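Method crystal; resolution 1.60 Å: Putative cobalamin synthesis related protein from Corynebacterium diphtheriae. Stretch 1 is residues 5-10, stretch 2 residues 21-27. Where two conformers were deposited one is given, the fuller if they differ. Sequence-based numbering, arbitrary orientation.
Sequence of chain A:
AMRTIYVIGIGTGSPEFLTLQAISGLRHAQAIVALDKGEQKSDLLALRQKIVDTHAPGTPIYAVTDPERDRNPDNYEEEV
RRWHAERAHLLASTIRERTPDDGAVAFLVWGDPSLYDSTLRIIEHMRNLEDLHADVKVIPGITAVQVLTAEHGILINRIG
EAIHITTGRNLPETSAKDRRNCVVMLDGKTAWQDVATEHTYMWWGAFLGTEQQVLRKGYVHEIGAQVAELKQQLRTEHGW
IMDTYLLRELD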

# COMPACT_ATOMS: atom_id res chain seq x y z
N ILE A 5 -3.80 -14.73 -13.41
CA ILE A 5 -3.05 -14.10 -12.34
C ILE A 5 -3.94 -13.03 -11.71
O ILE A 5 -4.25 -12.03 -12.35
N TYR A 6 -4.42 -13.29 -10.49
CA TYR A 6 -5.19 -12.31 -9.76
C TYR A 6 -4.19 -11.42 -9.04
O TYR A 6 -3.29 -11.91 -8.38
N VAL A 7 -4.38 -10.11 -9.14
CA VAL A 7 -3.56 -9.17 -8.38
C VAL A 7 -4.52 -8.53 -7.39
O VAL A 7 -5.40 -7.77 -7.79
N ILE A 8 -4.40 -8.93 -6.14
CA ILE A 8 -5.47 -8.71 -5.18
C ILE A 8 -5.06 -7.67 -4.12
O ILE A 8 -4.17 -7.92 -3.29
N GLY A 9 -5.79 -6.57 -4.06
CA GLY A 9 -5.61 -5.64 -2.98
C GLY A 9 -6.21 -6.22 -1.71
O GLY A 9 -7.35 -6.69 -1.72
N ILE A 10 -5.43 -6.24 -0.65
CA ILE A 10 -5.89 -6.83 0.61
C ILE A 10 -6.15 -5.79 1.70
O ILE A 10 -6.33 -6.15 2.85
N GLN A 21 -14.99 -9.79 -3.63
CA GLN A 21 -14.25 -10.14 -4.82
C GLN A 21 -12.86 -10.65 -4.45
O GLN A 21 -12.38 -11.66 -5.00
N ALA A 22 -12.20 -9.96 -3.53
CA ALA A 22 -10.86 -10.36 -3.06
C ALA A 22 -10.90 -11.73 -2.41
O ALA A 22 -10.07 -12.59 -2.72
N ILE A 23 -11.91 -11.97 -1.59
CA ILE A 23 -12.04 -13.23 -0.89
C ILE A 23 -12.25 -14.36 -1.92
O ILE A 23 -11.64 -15.42 -1.79
N SER A 24 -13.09 -14.13 -2.92
CA SER A 24 -13.30 -15.13 -3.96
C SER A 24 -12.00 -15.44 -4.70
O SER A 24 -11.68 -16.59 -4.97
N GLY A 25 -11.23 -14.40 -5.02
CA GLY A 25 -9.97 -14.61 -5.69
C GLY A 25 -9.00 -15.44 -4.85
O GLY A 25 -8.36 -16.36 -5.33
N LEU A 26 -8.92 -15.13 -3.56
CA LEU A 26 -8.03 -15.84 -2.65
C LEU A 26 -8.42 -17.33 -2.56
O LEU A 26 -7.57 -18.20 -2.56
N ARG A 27 -9.72 -17.57 -2.44
CA ARG A 27 -10.23 -18.93 -2.31
C ARG A 27 -10.08 -19.78 -3.54
O ARG A 27 -10.00 -21.01 -3.42

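Which side chains of the strand face the helix? Alternation along strand 5-9 decides it: Tyr6 and Ile8 direct their CA-to-CB bonds toward helix 21-27, whereas Ile5 and Val7 lie out of reach of it. The two axes come within 8.6 Å at an angle of 135° between their N-to-C directions, so the chain runs back across itself, with Tyr6 nearest Gly25 and Ile8 nearest Ala22 by CA position. Ile10 starts sideways, and its p, t conformation (chi1 61°, chi2 167°) leads its end away from the helix.

How does Ile8 fill the space under the helix? It adopts chi1 -51° (m) and chi2 -173° (t), an extended form that sends its two branches to different parts of the helix. CG2 of Ile8 lies 3.5 Å from CB of Ala22, while CD1 of Ile8 reaches the next turn, 3.8 Å from C of Gly25 and 3.7 Å from N of Leu26. The methyl thus rests against the helix backbone itself. Leu26 has its CA-to-CB bond directed away, yet with chi1 -71° (m) and chi2 166° (t) its end comes nearer, and its CG stands 4.1 Å from CD1 of Ile8. Ala22, whose short side chain points toward the strand, also has its CB 4.0 Å from O of Gly9.

Why does a glycine suit the middle of this contact? A CB on Gly25 would point toward the strand and sit 2.9 Å from CD1 of Ile8, a clash; it would also be 3.9 Å from CD1 of Tyr6. Without one, the Ile8 methyl can approach the backbone closely. Tyr6, at chi1 -68° (m) and chi2 -76°, turns its ring so that CA of Gly25 lies over one face, and CD2 of Tyr6 is 4.2 Å from O of Gly25.

Do polar groups join the two stretches? No direct hydrogen bond crosses between them. Within the helix, N of Gly25 donates to O of Gln21 at 3.0 Å, and N of Leu26 to O of Ala22 at 2.9 Å. The polar link is a water, 3.1 Å from OG of Ser24 and 3.4 Å from OH of Tyr6, the latter hydrogen bond being weak. Ser24 points sideways, and chi1 -169° (t) places its hydroxyl within reach of this water. Ile23 (m, t) points away from the strand and Arg27 remains out of its reach; the side-chain packing itself is apolar where Ile8 meets Ala22 and Leu26.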

# COMPACT_ATOMS: atom_id res chain seq x y z
CB ILE A 5 -1.73 -13.46 -12.83
CG1 ILE A 5 -0.75 -14.50 -13.40
CG2 ILE A 5 -1.07 -12.69 -11.69
CD1 ILE A 5 0.48 -13.93 -14.07
CB TYR A 6 -6.09 -12.95 -8.71
CG TYR A 6 -7.21 -13.74 -9.23
CD1 TYR A 6 -8.32 -13.12 -9.76
CD2 TYR A 6 -7.20 -15.13 -9.13
CE1 TYR A 6 -9.39 -13.83 -10.21
CE2 TYR A 6 -8.29 -15.88 -9.59
CZ TYR A 6 -9.38 -15.21 -10.13
OH TYR A 6 -10.47 -15.91 -10.59
CB VAL A 7 -2.88 -8.12 -9.28
CG1 VAL A 7 -2.04 -7.17 -8.45
CG2 VAL A 7 -2.04 -8.85 -10.36
CB ILE A 8 -5.92 -10.03 -4.45
CG1 ILE A 8 -6.19 -11.14 -5.47
CG2 ILE A 8 -7.10 -9.73 -3.51
CD1 ILE A 8 -6.79 -12.38 -4.89
CB ILE A 10 -4.95 -7.97 1.11
CG1 ILE A 10 -3.53 -7.47 1.39
CG2 ILE A 10 -4.94 -9.10 0.11
CD1 ILE A 10 -2.60 -8.44 2.19
CB GLN A 21 -14.12 -8.91 -5.72
CG GLN A 21 -13.58 -9.18 -7.12
CD GLN A 21 -13.30 -7.91 -7.90
OE1 GLN A 21 -13.03 -6.85 -7.32
NE2 GLN A 21 -13.37 -8.01 -9.21
CB ALA A 22 -10.31 -9.35 -2.07
CB ILE A 23 -13.18 -13.21 0.16
CG1 ILE A 23 -12.80 -12.24 1.31
CG2 ILE A 23 -13.46 -14.62 0.67
CD1 ILE A 23 -14.00 -11.82 2.12
CB SER A 24 -14.36 -14.69 -4.96
OG SER A 24 -14.71 -15.77 -5.80
CB LEU A 26 -8.07 -15.21 -1.26
CG LEU A 26 -7.39 -13.84 -1.15
CD1 LEU A 26 -7.81 -13.18 0.19
CD2 LEU A 26 -5.88 -13.99 -1.25
CB ARG A 27 -11.67 -18.93 -1.87
CG ARG A 27 -11.84 -18.35 -0.50
CD ARG A 27 -13.19 -18.61 0.04
NE ARG A 27 -13.34 -20.00 0.45
CZ ARG A 27 -14.48 -20.56 0.84
NH1 ARG A 27 -15.61 -19.86 0.86
NH2 ARG A 27 -14.52 -21.82 1.19
O HOH W 1 -12.67 -15.19 -8.08